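Local coordinates for protein beta-galactosidase (Trichoderma reesei, PDB 3OGV) that probably hydrolyses terminal non-reducing beta-D-galactose residues in beta-D-galactosides, as a secreted glycoprotein of glycosyl hydrolase family 35, at residues S44-P49 against T72-V77; S416-A421 against T446-K451; T435-G440 against Q490-F495; Y558-L563 against S581-G586; T912-Y917 against K969-A974. All blocks are in the same frame, centred on the assembly; numbering follows the deposited sequence.

Contact 1: residues S44-P49 against T72-V77. With PTQ (2-phenylethyl 1-thio-beta-D-galactopyranoside), chain E.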
# COMPACT_ATOMS: atom_id res chain seq x y z
N SER A 44 2.52 8.28 -10.06
CA SER A 44 1.36 7.72 -9.33
C SER A 44 1.88 6.86 -8.17
O SER A 44 2.95 6.30 -8.19
CB SER A 44 0.65 6.79 -10.36
OG SER A 44 -0.50 6.15 -9.75
N GLY A 45 0.93 6.86 -7.22
CA GLY A 45 1.19 5.94 -6.01
C GLY A 45 -0.03 4.97 -5.85
O GLY A 45 -1.14 5.36 -5.97
N GLU A 46 0.36 3.73 -5.44
CA GLU A 46 -0.71 2.75 -5.25
C GLU A 46 -1.31 2.93 -3.84
O GLU A 46 -0.54 2.94 -2.83
CB GLU A 46 -0.06 1.35 -5.39
CG GLU A 46 -1.16 0.30 -5.34
CD GLU A 46 -1.69 -0.05 -6.73
OE1 GLU A 46 -1.23 0.49 -7.78
OE2 GLU A 46 -2.56 -0.99 -6.81
N VAL A 47 -2.64 2.87 -3.76
CA VAL A 47 -3.44 2.94 -2.52
C VAL A 47 -4.62 1.98 -2.71
O VAL A 47 -5.26 2.03 -3.79
CB VAL A 47 -4.01 4.32 -2.28
CG1 VAL A 47 -4.92 4.43 -1.09
CG2 VAL A 47 -2.85 5.37 -2.17
N HIS A 48 -4.93 1.16 -1.72
CA HIS A 48 -6.06 0.19 -1.84
C HIS A 48 -7.20 0.64 -0.91
O HIS A 48 -7.05 0.47 0.31
CB HIS A 48 -5.58 -1.22 -1.56
CG HIS A 48 -4.59 -1.71 -2.53
ND1 HIS A 48 -3.80 -2.78 -2.33
CD2 HIS A 48 -4.25 -1.18 -3.76
CE1 HIS A 48 -2.99 -2.95 -3.39
NE2 HIS A 48 -3.26 -1.97 -4.26
N PRO A 49 -8.31 1.09 -1.44
CA PRO A 49 -9.32 1.68 -0.54
C PRO A 49 -9.87 0.66 0.44
O PRO A 49 -10.19 1.01 1.58
CB PRO A 49 -10.43 2.19 -1.51
CG PRO A 49 -10.13 1.51 -2.83
CD PRO A 49 -8.58 1.30 -2.89
N THR A 72 -1.33 11.26 -9.57
CA THR A 72 -2.26 10.12 -9.79
C THR A 72 -2.06 9.15 -8.62
O THR A 72 -1.04 9.06 -7.98
CB THR A 72 -1.82 9.47 -11.13
OG1 THR A 72 -1.94 10.45 -12.17
CG2 THR A 72 -2.68 8.28 -11.51
N VAL A 73 -3.17 8.39 -8.42
CA VAL A 73 -3.21 7.18 -7.55
C VAL A 73 -3.79 6.01 -8.39
O VAL A 73 -4.74 6.22 -9.12
CB VAL A 73 -4.04 7.51 -6.27
CG1 VAL A 73 -4.56 6.22 -5.54
CG2 VAL A 73 -3.15 8.32 -5.29
N SER A 74 -3.13 4.90 -8.14
CA SER A 74 -3.61 3.63 -8.72
C SER A 74 -4.26 2.80 -7.63
O SER A 74 -3.69 2.74 -6.53
CB SER A 74 -2.40 2.96 -9.38
OG SER A 74 -2.67 1.60 -9.74
N PHE A 75 -5.40 2.13 -7.92
CA PHE A 75 -6.05 1.36 -6.89
C PHE A 75 -6.63 0.09 -7.42
O PHE A 75 -7.12 0.04 -8.55
CB PHE A 75 -7.19 2.18 -6.21
CG PHE A 75 -8.37 2.46 -7.10
CD1 PHE A 75 -8.41 3.53 -7.99
CD2 PHE A 75 -9.59 1.70 -6.92
CE1 PHE A 75 -9.52 3.78 -8.78
CE2 PHE A 75 -10.68 1.96 -7.74
CZ PHE A 75 -10.70 3.02 -8.67
N TYR A 76 -6.58 -0.94 -6.59
CA TYR A 76 -7.38 -2.19 -6.79
C TYR A 76 -8.72 -2.09 -6.22
O TYR A 76 -8.98 -1.38 -5.20
CB TYR A 76 -6.63 -3.39 -6.22
CG TYR A 76 -5.43 -3.90 -6.95
CD1 TYR A 76 -5.44 -4.14 -8.37
CD2 TYR A 76 -4.27 -4.32 -6.30
CE1 TYR A 76 -4.32 -4.70 -9.00
CE2 TYR A 76 -3.19 -4.88 -6.87
CZ TYR A 76 -3.24 -5.06 -8.29
OH TYR A 76 -2.12 -5.58 -8.86
N VAL A 77 -9.66 -2.94 -6.70
CA VAL A 77 -10.92 -3.28 -6.04
C VAL A 77 -10.91 -4.79 -5.78
O VAL A 77 -10.46 -5.55 -6.64
CB VAL A 77 -12.11 -2.96 -6.91
CG1 VAL A 77 -13.42 -3.24 -6.23
CG2 VAL A 77 -12.04 -1.42 -7.33
C1 PTQ E . 2.54 -7.90 -8.67
O1 PTQ E . 3.19 -8.31 -7.44
S1 PTQ E . 3.07 -9.12 -9.94
C2 PTQ E . 1.05 -7.88 -8.59
O2 PTQ E . 0.46 -7.38 -9.76
C3 PTQ E . 0.52 -7.15 -7.36
O3 PTQ E . -0.85 -7.39 -7.21
C4 PTQ E . 1.31 -7.54 -6.12
O4 PTQ E . 0.94 -8.93 -5.84
C5 PTQ E . 2.79 -7.44 -6.28
O5 PTQ E . 3.39 -7.18 -4.01
C6 PTQ E . 3.72 -7.95 -5.24
C7 PTQ E . 4.86 -8.86 -9.95
C8 PTQ E . 5.61 -9.93 -10.71
C9 PTQ E . 7.07 -9.72 -10.66
C10 PTQ E . 7.81 -10.28 -9.62
C11 PTQ E . 9.20 -10.00 -9.58
C12 PTQ E . 9.78 -9.17 -10.56
C13 PTQ E . 8.99 -8.62 -11.54
C14 PTQ E . 7.67 -8.84 -11.56
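Ser44 and Thr72 begin the pairing of two parallel strands, 38-47 and 72-76, the two strands of a beta-alpha-beta unit in the TIM barrel of this family 35 enzyme. Ser44 OG lies 3.5 Å from Thr72 CG2 and is hydrogen-bonded to Asn320. Gly45 donates its N to Thr72 O and accepts from Ser74 N at its own O. Glu46 has CG anti to its backbone N (chi1 -174°), and a bend at chi2 turns the carboxylate toward the second strand. There Ser74 OG donates to Glu46 OE1 at 2.7 Å, from above the carboxylate plane. Arg114 forms a salt bridge with Glu46 OE2. Val47 N bonds Ser74 O, and Val47 CB packs on Val73 CG1 at 3.8 Å. His48 NE2 donates to the anti lone pair of Glu46 OE2, in the ring plane. His48 NE2 also lies 3.3 Å from Tyr76 CD2, the two rings meeting obliquely. Pro49 CD rests on Phe75 CB. Tyr76 OH bonds Asn179 and accepts from O3 of the bound galactoside PTQ at 2.8 Å.

Contact 2: residues S416-A421 against T446-K451; sequences SSTDTA and TGRDSK. With NAG (2-acetamido-2-deoxy-beta-D-glucopyranose), chain D; MAN (alpha-D-mannopyranose), chain B.
Two loops of the all-beta domain 2 meet here, one leading into strand 421-427 and the other into strand 450-459. Ser417 opens an ST turn: Asp419 N donates to Ser417 OG. Across the loops, Arg448 N donates to Ser417 O at 2.9 Å, in the carbonyl plane. The Arg448 side chain runs extended from CG to NE along Thr418. Its NE donates to Ser416 O at 2.9 Å, with an angle of 164° at the hydrogen, and NH2 adds a weak bond to the same oxygen. Thr418 CG2 lies over one face of the guanidinium, 3.6 Å from Arg448 NE. Arg448 NH1 bonds Ser250 O, and Trp252 makes a cation-pi contact, which ties the loops to another part of the chain. Replacing Arg448 by alanine would probably leave Ser416 O without its side-chain donors and Trp252 without its cation. Gly447 CA sits 3.4 Å from Thr418 O, where any CB would clash. A water links the loops to a glycan: it accepts from Gly447 N at 2.9 Å and bonds MAN O3.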
# COMPACT_ATOMS: atom_id res chain seq x y z
N SER A 416 25.65 -0.83 -7.24
CA SER A 416 25.60 -1.14 -5.81
C SER A 416 26.61 -0.37 -4.94
O SER A 416 26.56 -0.39 -3.69
CB SER A 416 25.94 -2.74 -5.67
OG SER A 416 26.06 -3.07 -4.22
N SER A 417 27.61 0.25 -5.64
CA SER A 417 28.74 0.77 -4.90
C SER A 417 28.37 1.75 -3.76
O SER A 417 27.54 2.68 -3.94
CB SER A 417 29.63 1.50 -5.91
OG SER A 417 30.76 2.04 -5.16
N THR A 418 29.02 1.54 -2.62
CA THR A 418 28.86 2.48 -1.54
C THR A 418 30.08 3.44 -1.45
O THR A 418 30.19 4.24 -0.50
CB THR A 418 28.73 1.73 -0.22
OG1 THR A 418 29.86 0.87 -0.10
CG2 THR A 418 27.37 0.93 -0.20
N ASP A 419 30.95 3.34 -2.47
CA ASP A 419 32.16 4.21 -2.51
C ASP A 419 31.81 5.64 -2.93
O ASP A 419 30.71 5.90 -3.44
CB ASP A 419 33.17 3.69 -3.53
CG ASP A 419 33.86 2.34 -3.10
OD1 ASP A 419 33.78 1.94 -1.91
OD2 ASP A 419 34.51 1.67 -3.95
N THR A 420 32.75 6.55 -2.71
CA THR A 420 32.57 7.93 -3.20
C THR A 420 33.48 8.14 -4.42
O THR A 420 34.64 7.72 -4.35
CB THR A 420 32.95 8.98 -2.07
OG1 THR A 420 31.97 8.85 -1.03
CG2 THR A 420 32.87 10.38 -2.62
N ALA A 421 32.96 8.70 -5.52
CA ALA A 421 33.77 8.93 -6.71
C ALA A 421 33.85 10.42 -6.93
O ALA A 421 32.89 11.16 -6.80
CB ALA A 421 32.99 8.36 -7.93
N THR A 446 28.49 10.31 -3.99
CA THR A 446 28.71 9.50 -2.79
C THR A 446 28.03 8.11 -2.95
O THR A 446 27.41 7.82 -3.99
CB THR A 446 28.27 10.26 -1.50
OG1 THR A 446 26.86 10.49 -1.54
CG2 THR A 446 29.05 11.61 -1.39
N GLY A 447 28.07 7.32 -1.92
CA GLY A 447 27.59 5.89 -2.02
C GLY A 447 26.07 5.83 -2.28
O GLY A 447 25.27 6.58 -1.72
N ARG A 448 25.76 4.91 -3.22
CA ARG A 448 24.32 4.64 -3.55
C ARG A 448 23.55 5.93 -3.77
O ARG A 448 22.43 6.16 -3.31
CB ARG A 448 23.71 3.73 -2.50
CG ARG A 448 24.29 2.35 -2.70
CD ARG A 448 23.67 1.35 -1.74
NE ARG A 448 24.31 0.05 -1.97
CZ ARG A 448 24.03 -1.05 -1.30
NH1 ARG A 448 23.09 -1.01 -0.33
NH2 ARG A 448 24.73 -2.16 -1.57
N ASP A 449 24.15 6.80 -4.59
CA ASP A 449 23.53 8.05 -5.08
C ASP A 449 23.50 8.02 -6.59
O ASP A 449 24.33 7.37 -7.23
CB ASP A 449 24.21 9.28 -4.55
CG ASP A 449 23.32 10.48 -4.58
OD1 ASP A 449 22.10 10.48 -4.92
OD2 ASP A 449 23.84 11.64 -4.35
N SER A 450 22.56 8.75 -7.16
CA SER A 450 22.49 9.00 -8.59
C SER A 450 21.95 10.39 -8.78
O SER A 450 21.16 10.88 -7.98
CB SER A 450 21.56 7.96 -9.21
OG SER A 450 21.36 8.17 -10.60
N LYS A 451 22.46 11.10 -9.79
CA LYS A 451 22.09 12.48 -10.09
C LYS A 451 21.56 12.67 -11.45
O LYS A 451 22.00 11.95 -12.37
CB LYS A 451 23.30 13.40 -9.87
CG LYS A 451 23.81 13.34 -8.35
CD LYS A 451 24.33 14.64 -7.83
CE LYS A 451 24.96 14.31 -6.48
NZ LYS A 451 23.95 14.35 -5.35
C1 NAG D . 29.55 -3.69 -6.15
C2 NAG D . 30.45 -4.87 -6.05
C3 NAG D . 29.98 -5.55 -4.74
C4 NAG D . 29.91 -4.65 -3.48
C5 NAG D . 29.00 -3.49 -3.81
C6 NAG D . 28.75 -2.49 -2.70
C7 NAG D . 31.07 -5.84 -8.24
C8 NAG D . 30.76 -6.72 -9.43
N2 NAG D . 30.24 -5.68 -7.24
O3 NAG D . 30.72 -6.72 -4.55
O4 NAG D . 29.28 -5.35 -2.41
O5 NAG D . 29.54 -2.87 -5.00
O6 NAG D . 30.03 -2.08 -2.22
O7 NAG D . 32.12 -5.25 -8.24
C1 MAN B . 26.60 11.42 3.21
C2 MAN B . 27.74 11.07 2.34
C3 MAN B . 28.44 9.86 2.92
C4 MAN B . 28.75 10.06 4.42
C5 MAN B . 27.44 10.40 5.14
C6 MAN B . 27.67 10.75 6.61
O2 MAN B . 28.67 12.08 2.46
O3 MAN B . 29.66 9.79 2.20
O4 MAN B . 29.33 8.91 5.00
O5 MAN B . 26.96 11.56 4.55
O6 MAN B . 28.41 11.98 6.68
O HOH W 1 29.53 7.45 0.62

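Contact 3: residues T435-G440 against Q490-F495; sequences TIPQLG and QELHEF
Glu494 reaches from strand 492-497 to the turn that follows strand 434-436, and its carboxylate takes two successive backbone N-H groups of that turn. Gln438 N donates to Glu494 OE2 at 2.7 Å, and Leu439 N donates to Glu494 OE1 at 2.9 Å. Both donors come from the syn side and lie within 17° of the carboxylate plane. Both bonds are fairly straight. Each oxygen has a second donor: Tyr466 OH bonds OE2, and Gln530 NE2 bonds OE1. Four hydrogen bonds therefore hold this buried carboxylate and fix its rotation. Glu494 has CG anti to the backbone N (chi1 -169°) and is extended beyond it, which carries the acid across to the turn. The donors probably stabilise its negative charge.

Apolar atoms close in around the oxygens. Pro437 CB is 3.4 Å from Glu494 OE1, and Gln438 CB is 3.3 Å from Glu494 OE2. The peptide before Pro437 is cis. Gln438 NE2 donates to Thr435 O at 3.0 Å, which closes the turn on itself. Gly440 O accepts from Gln530 NE2, and Leu492 CD2 packs 3.8 Å from Gly440 O. One carboxylate accepts from two consecutive backbone N-H groups, one at each oxygen, and so fastens a connection of the small three-stranded sheet to the large antiparallel sheet of domain 2.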
# COMPACT_ATOMS: atom_id res chain seq x y z
N THR A 435 33.35 20.88 -20.59
CA THR A 435 33.76 20.09 -19.41
C THR A 435 33.41 20.92 -18.17
O THR A 435 33.78 22.12 -18.03
CB THR A 435 35.25 19.71 -19.37
OG1 THR A 435 35.50 18.81 -20.50
CG2 THR A 435 35.62 18.93 -18.10
N ILE A 436 32.59 20.35 -17.32
CA ILE A 436 32.09 21.05 -16.18
C ILE A 436 32.57 20.27 -14.96
O ILE A 436 32.37 19.02 -14.87
CB ILE A 436 30.55 21.02 -16.29
CG1 ILE A 436 30.03 21.77 -17.56
CG2 ILE A 436 29.86 21.53 -15.00
CD1 ILE A 436 28.75 21.22 -18.10
N PRO A 437 33.03 21.00 -13.88
CA PRO A 437 33.01 22.54 -13.66
C PRO A 437 33.92 23.41 -14.51
O PRO A 437 35.12 23.08 -14.64
CB PRO A 437 33.44 22.70 -12.19
CG PRO A 437 33.02 21.28 -11.62
CD PRO A 437 33.34 20.28 -12.63
N GLN A 438 33.32 24.47 -15.04
CA GLN A 438 34.09 25.43 -15.86
C GLN A 438 34.95 26.32 -15.04
O GLN A 438 35.93 26.89 -15.57
CB GLN A 438 33.07 26.25 -16.64
CG GLN A 438 32.50 25.50 -17.81
CD GLN A 438 33.35 25.72 -19.03
OE1 GLN A 438 33.45 26.86 -19.55
NE2 GLN A 438 33.94 24.65 -19.54
N LEU A 439 34.68 26.47 -13.75
CA LEU A 439 35.51 27.32 -12.86
C LEU A 439 36.41 26.56 -11.96
O LEU A 439 36.89 27.10 -10.97
CB LEU A 439 34.73 28.25 -11.95
CG LEU A 439 33.66 29.03 -12.54
CD1 LEU A 439 32.78 29.79 -11.44
CD2 LEU A 439 34.17 29.97 -13.54
N GLY A 440 36.62 25.29 -12.24
CA GLY A 440 37.57 24.51 -11.50
C GLY A 440 36.89 23.58 -10.46
O GLY A 440 35.80 23.84 -10.09
N GLN A 490 28.47 18.75 1.33
CA GLN A 490 29.92 18.77 0.92
C GLN A 490 30.22 18.54 -0.56
O GLN A 490 31.41 18.47 -0.96
CB GLN A 490 30.81 17.85 1.80
CG GLN A 490 30.81 18.38 3.25
CD GLN A 490 31.18 19.92 3.31
OE1 GLN A 490 30.35 20.80 3.69
NE2 GLN A 490 32.38 20.24 2.82
N GLU A 491 29.19 18.46 -1.35
CA GLU A 491 29.37 18.34 -2.84
C GLU A 491 29.54 19.77 -3.45
O GLU A 491 28.79 20.66 -3.13
CB GLU A 491 28.09 17.77 -3.46
CG GLU A 491 27.86 16.24 -3.21
CD GLU A 491 26.46 15.81 -3.66
OE1 GLU A 491 25.75 16.56 -4.37
OE2 GLU A 491 26.06 14.65 -3.25
N LEU A 492 30.55 19.89 -4.32
CA LEU A 492 30.67 21.08 -5.12
C LEU A 492 29.76 20.99 -6.29
O LEU A 492 29.75 19.96 -6.99
CB LEU A 492 32.16 21.16 -5.54
CG LEU A 492 32.41 22.40 -6.46
CD1 LEU A 492 32.40 23.68 -5.70
CD2 LEU A 492 33.77 22.21 -7.31
N HIS A 493 29.05 22.06 -6.59
CA HIS A 493 28.19 22.16 -7.74
C HIS A 493 28.41 23.44 -8.51
O HIS A 493 28.94 24.43 -7.98
CB HIS A 493 26.70 22.06 -7.32
CG HIS A 493 26.34 20.65 -6.97
ND1 HIS A 493 26.23 19.71 -7.95
CD2 HIS A 493 26.22 20.01 -5.79
CE1 HIS A 493 26.02 18.51 -7.39
NE2 HIS A 493 25.99 18.69 -6.06
N GLU A 494 28.04 23.42 -9.80
CA GLU A 494 28.16 24.58 -10.65
C GLU A 494 27.00 24.69 -11.56
O GLU A 494 26.48 23.64 -12.05
CB GLU A 494 29.47 24.51 -11.43
CG GLU A 494 29.81 25.85 -12.15
CD GLU A 494 31.07 25.71 -12.95
OE1 GLU A 494 32.18 25.89 -12.37
OE2 GLU A 494 30.96 25.37 -14.20
N PHE A 495 26.51 25.84 -11.82
CA PHE A 495 25.53 26.08 -12.85
C PHE A 495 25.76 27.38 -13.55
O PHE A 495 26.53 28.23 -13.04
CB PHE A 495 24.09 26.01 -12.32
CG PHE A 495 23.76 27.10 -11.28
CD1 PHE A 495 24.16 26.91 -9.94
CD2 PHE A 495 23.01 28.17 -11.60
CE1 PHE A 495 23.82 27.89 -8.95
CE2 PHE A 495 22.64 29.19 -10.59
CZ PHE A 495 23.09 28.90 -9.28

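Contact 4: residues Y558-L563 against S581-G586; sequences YWVPTL and SVIING
Tyr558-Trp559 and Ile583-Asn585 pair as antiparallel strands, with Trp559 and Ile584 the hydrogen-bonded pair: Trp559 N donates to Ile584 O at 2.8 Å and Ile584 N returns a bond to Trp559 O. Further on, Val582 N donates to Pro561 O at 3.2 Å. Tyr558 and Asn585 form the adjacent non-hydrogen-bonded pair and share a face of the sheet. The Asn585 amide lies flat over the Tyr558 ring, the planes 6° apart. Asn585 CB sits above the ring centre in a CH-pi contact, 3.8 Å from the centroid. Arg537 bonds Tyr558 OH, while Glu613 takes Asn585 ND2. A serine in place of Tyr558 would probably uncover one side of the Asn585 amide and leave Arg537 without its hydroxyl partner. Ile583 CG2 meets the ring edge at Tyr558 CD2, 4.1 Å away. Beyond the strands, Leu563 CD2 packs against Val582 CG2 at 4.0 Å. This is antiparallel pairing at the edge of a sheet: strand 558-559 is one of the two outermost strands of the mixed sheet of domain 3.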
# COMPACT_ATOMS: atom_id res chain seq x y z
N TYR A 558 11.12 21.32 2.04
CA TYR A 558 10.41 22.22 1.17
C TYR A 558 9.15 21.60 0.56
O TYR A 558 9.12 20.31 0.43
CB TYR A 558 11.29 22.69 0.00
CG TYR A 558 12.33 23.78 0.39
CD1 TYR A 558 13.34 23.49 1.24
CD2 TYR A 558 12.25 25.06 -0.17
CE1 TYR A 558 14.34 24.51 1.55
CE2 TYR A 558 13.23 26.08 0.14
CZ TYR A 558 14.23 25.74 0.97
OH TYR A 558 15.18 26.74 1.31
N TRP A 559 8.18 22.38 0.22
CA TRP A 559 6.86 21.91 -0.24
C TRP A 559 6.41 22.83 -1.34
O TRP A 559 6.78 24.05 -1.38
CB TRP A 559 5.84 21.97 0.92
CG TRP A 559 6.29 21.19 2.10
CD1 TRP A 559 7.02 21.64 3.18
CD2 TRP A 559 6.06 19.79 2.36
NE1 TRP A 559 7.25 20.69 4.07
CE2 TRP A 559 6.66 19.51 3.60
CE3 TRP A 559 5.38 18.75 1.66
CZ2 TRP A 559 6.67 18.25 4.17
CZ3 TRP A 559 5.45 17.46 2.21
CH2 TRP A 559 6.00 17.21 3.48
N VAL A 560 5.63 22.34 -2.31
CA VAL A 560 5.14 23.12 -3.39
C VAL A 560 3.64 22.92 -3.58
O VAL A 560 3.17 22.31 -4.59
CB VAL A 560 5.92 22.81 -4.69
CG1 VAL A 560 5.64 23.85 -5.75
CG2 VAL A 560 7.42 22.64 -4.47
N PRO A 561 2.80 23.38 -2.66
CA PRO A 561 1.37 23.23 -2.85
C PRO A 561 0.89 24.02 -4.03
O PRO A 561 1.43 25.13 -4.33
CB PRO A 561 0.76 23.81 -1.53
CG PRO A 561 1.86 24.77 -1.11
CD PRO A 561 3.15 24.10 -1.37
N THR A 562 -0.13 23.58 -4.74
CA THR A 562 -0.64 24.23 -5.89
C THR A 562 -1.74 25.19 -5.55
O THR A 562 -2.58 24.95 -4.67
CB THR A 562 -1.07 23.25 -6.98
OG1 THR A 562 -2.11 22.42 -6.44
CG2 THR A 562 0.06 22.34 -7.38
N LEU A 563 -1.83 26.34 -6.28
CA LEU A 563 -2.92 27.24 -6.07
C LEU A 563 -4.18 26.76 -6.77
O LEU A 563 -4.13 26.36 -7.93
CB LEU A 563 -2.54 28.65 -6.63
CG LEU A 563 -1.53 29.36 -5.70
CD1 LEU A 563 -0.98 30.59 -6.44
CD2 LEU A 563 -2.25 29.86 -4.39
N SER A 581 1.76 27.98 -8.04
CA SER A 581 2.12 27.37 -6.78
C SER A 581 2.56 28.41 -5.78
O SER A 581 2.71 29.61 -6.14
CB SER A 581 3.22 26.35 -6.93
OG SER A 581 4.41 27.05 -7.24
N VAL A 582 2.78 27.98 -4.56
CA VAL A 582 3.55 28.73 -3.53
C VAL A 582 4.61 27.80 -3.05
O VAL A 582 4.34 26.57 -2.90
CB VAL A 582 2.59 29.15 -2.31
CG1 VAL A 582 3.35 29.92 -1.24
CG2 VAL A 582 1.40 30.01 -2.79
N ILE A 583 5.82 28.27 -2.75
CA ILE A 583 6.85 27.44 -2.24
C ILE A 583 6.98 27.65 -0.74
O ILE A 583 7.01 28.78 -0.27
CB ILE A 583 8.18 27.66 -2.94
CG1 ILE A 583 8.01 27.40 -4.46
CG2 ILE A 583 9.34 26.91 -2.33
CD1 ILE A 583 9.20 28.04 -5.30
N ILE A 584 6.98 26.58 0.05
CA ILE A 584 7.01 26.72 1.51
C ILE A 584 8.14 25.91 2.06
O ILE A 584 8.30 24.70 1.76
CB ILE A 584 5.71 26.32 2.16
CG1 ILE A 584 4.56 27.20 1.67
CG2 ILE A 584 5.84 26.29 3.70
CD1 ILE A 584 3.17 26.99 2.25
N ASN A 585 9.03 26.54 2.87
CA ASN A 585 10.15 25.88 3.49
C ASN A 585 9.78 25.70 4.93
O ASN A 585 9.62 26.70 5.69
CB ASN A 585 11.45 26.76 3.36
CG ASN A 585 12.52 26.26 4.23
OD1 ASN A 585 12.65 25.09 4.53
ND2 ASN A 585 13.47 27.20 4.46
N GLY A 586 9.61 24.45 5.37
CA GLY A 586 9.33 24.10 6.76
C GLY A 586 8.02 23.27 6.81
O GLY A 586 7.12 23.40 6.00

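Contact 5: residues T912-Y917 against K969-A974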
# COMPACT_ATOMS: atom_id res chain seq x y z
N THR A 912 9.97 -14.90 25.83
CA THR A 912 10.65 -16.10 25.27
C THR A 912 10.13 -17.36 25.95
O THR A 912 9.97 -18.41 25.29
CB THR A 912 12.25 -15.94 25.21
OG1 THR A 912 12.67 -15.45 23.91
CG2 THR A 912 13.01 -17.23 25.52
N ALA A 913 9.78 -17.25 27.22
CA ALA A 913 9.13 -18.34 27.91
C ALA A 913 7.65 -18.11 27.92
O ALA A 913 7.13 -17.50 28.90
CB ALA A 913 9.65 -18.47 29.34
N ALA A 914 6.98 -18.56 26.85
CA ALA A 914 5.55 -18.62 26.91
C ALA A 914 5.01 -19.78 26.06
O ALA A 914 5.46 -20.11 24.92
CB ALA A 914 4.94 -17.30 26.58
N ALA A 915 4.03 -20.46 26.65
CA ALA A 915 3.33 -21.47 25.89
C ALA A 915 2.73 -20.87 24.57
O ALA A 915 2.31 -19.71 24.61
CB ALA A 915 2.20 -22.01 26.73
N PRO A 916 2.65 -21.68 23.51
CA PRO A 916 2.15 -21.14 22.20
C PRO A 916 0.70 -20.87 22.18
O PRO A 916 -0.13 -21.64 22.68
CB PRO A 916 2.51 -22.20 21.22
CG PRO A 916 2.58 -23.54 22.11
CD PRO A 916 3.04 -23.09 23.42
N TYR A 917 0.32 -19.74 21.53
CA TYR A 917 -1.08 -19.44 21.37
C TYR A 917 -1.30 -18.62 20.10
O TYR A 917 -0.33 -18.01 19.60
CB TYR A 917 -1.65 -18.72 22.63
CG TYR A 917 -1.08 -17.31 22.85
CD1 TYR A 917 0.15 -17.15 23.48
CD2 TYR A 917 -1.79 -16.17 22.44
CE1 TYR A 917 0.63 -15.78 23.71
CE2 TYR A 917 -1.33 -14.85 22.67
CZ TYR A 917 -0.14 -14.71 23.30
OH TYR A 917 0.30 -13.41 23.52
N LYS A 969 -1.44 -17.80 28.13
CA LYS A 969 -1.89 -16.46 28.49
C LYS A 969 -1.16 -15.40 27.60
O LYS A 969 -0.11 -15.69 27.06
CB LYS A 969 -1.59 -16.16 30.01
CG LYS A 969 -0.12 -16.11 30.35
CD LYS A 969 0.11 -15.98 31.87
CE LYS A 969 1.54 -15.55 32.14
NZ LYS A 969 1.83 -15.82 33.62
N VAL A 970 -1.76 -14.22 27.60
CA VAL A 970 -1.07 -13.09 26.89
C VAL A 970 -0.07 -12.51 27.94
O VAL A 970 -0.51 -12.02 28.99
CB VAL A 970 -2.07 -12.08 26.49
CG1 VAL A 970 -1.33 -10.86 25.85
CG2 VAL A 970 -3.12 -12.64 25.49
N PRO A 971 1.22 -12.55 27.64
CA PRO A 971 2.22 -12.07 28.70
C PRO A 971 2.16 -10.59 28.97
O PRO A 971 2.30 -10.18 30.12
CB PRO A 971 3.57 -12.42 28.10
CG PRO A 971 3.33 -13.54 27.05
CD PRO A 971 1.92 -13.15 26.49
N GLY A 972 1.78 -9.76 28.00
CA GLY A 972 1.57 -8.32 28.16
C GLY A 972 0.83 -7.78 26.96
O GLY A 972 0.98 -8.36 25.86
N LEU A 973 0.01 -6.83 27.17
CA LEU A 973 -0.78 -6.19 26.13
C LEU A 973 -0.95 -4.74 26.53
O LEU A 973 -1.53 -4.41 27.59
CB LEU A 973 -2.16 -6.89 26.02
CG LEU A 973 -3.10 -6.37 24.91
CD1 LEU A 973 -2.53 -6.57 23.52
CD2 LEU A 973 -4.43 -7.09 25.01
N ALA A 974 -0.56 -3.86 25.63
CA ALA A 974 -0.60 -2.43 25.91
C ALA A 974 -1.07 -1.63 24.72
O ALA A 974 -0.89 -2.04 23.58
CB ALA A 974 0.83 -1.91 26.31
O HOH W 2 1.29 -18.23 26.83
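Tyr917 carries most of the apolar packing, its ring pointing into the bend formed by Lys969, Val970 and Pro971. CG stands between the backbone N and the carbonyl carbon (chi1 67°), and from there the ring extends toward this second loop. Tyr917 CE2 touches Val970 CG2 at 4.0 Å. The Tyr917 and Val970 side chains cross at about a right angle. Pro971 comes from the opposite direction, with Pro971 CD 4.0 Å from Tyr917 CE1. A separate apolar touch joins Ala914 CB to Pro971 CG at 4.1 Å. Phe908 and Leu960 also pack on the tyrosine side chain.

The polar contacts are fewer. Lys969 O approaches the ring obliquely, 3.4 Å from Tyr917 CE1. Tyr917 OH lies 3.4 Å from Pro971 CD. One water joins the two backbones. It donates to Ala915 O at 2.9 Å and accepts from Lys969 N at 3.1 Å. The backbone of Tyr917 is held by Ser933, and that of Val970 by Pro875.

The contact is loop packing between two beta sheets. Tyr917 starts strand 917-923 of a five-stranded antiparallel sheet, and 969-974 leads into strand 973-977, which pairs with strand 900-908. This is consistent with a beta sandwich of the galactose-binding-domain-like kind.

How the contacts relate
Contact 1 belongs to the catalytic barrel and is the one that reaches the bound galactoside, through Tyr76. Contacts 2 and 3 both lie in domain 2, and their segments alternate along the chain. Their centres are about 18 Å apart, and they touch: Lys451 NZ of contact 2 forms a 3.0 Å salt bridge with Glu491 OE2 of contact 3. Lys451 also bridges to Asp449, so one lysine sits between two acids. Contact 4, in domain 3, has its nearest atoms about 11 Å from contact 1 and about 13 Å from contact 3. Contact 5 is remote, its centre about 37 Å from that of contact 1 and about 60 Å from that of contact 3.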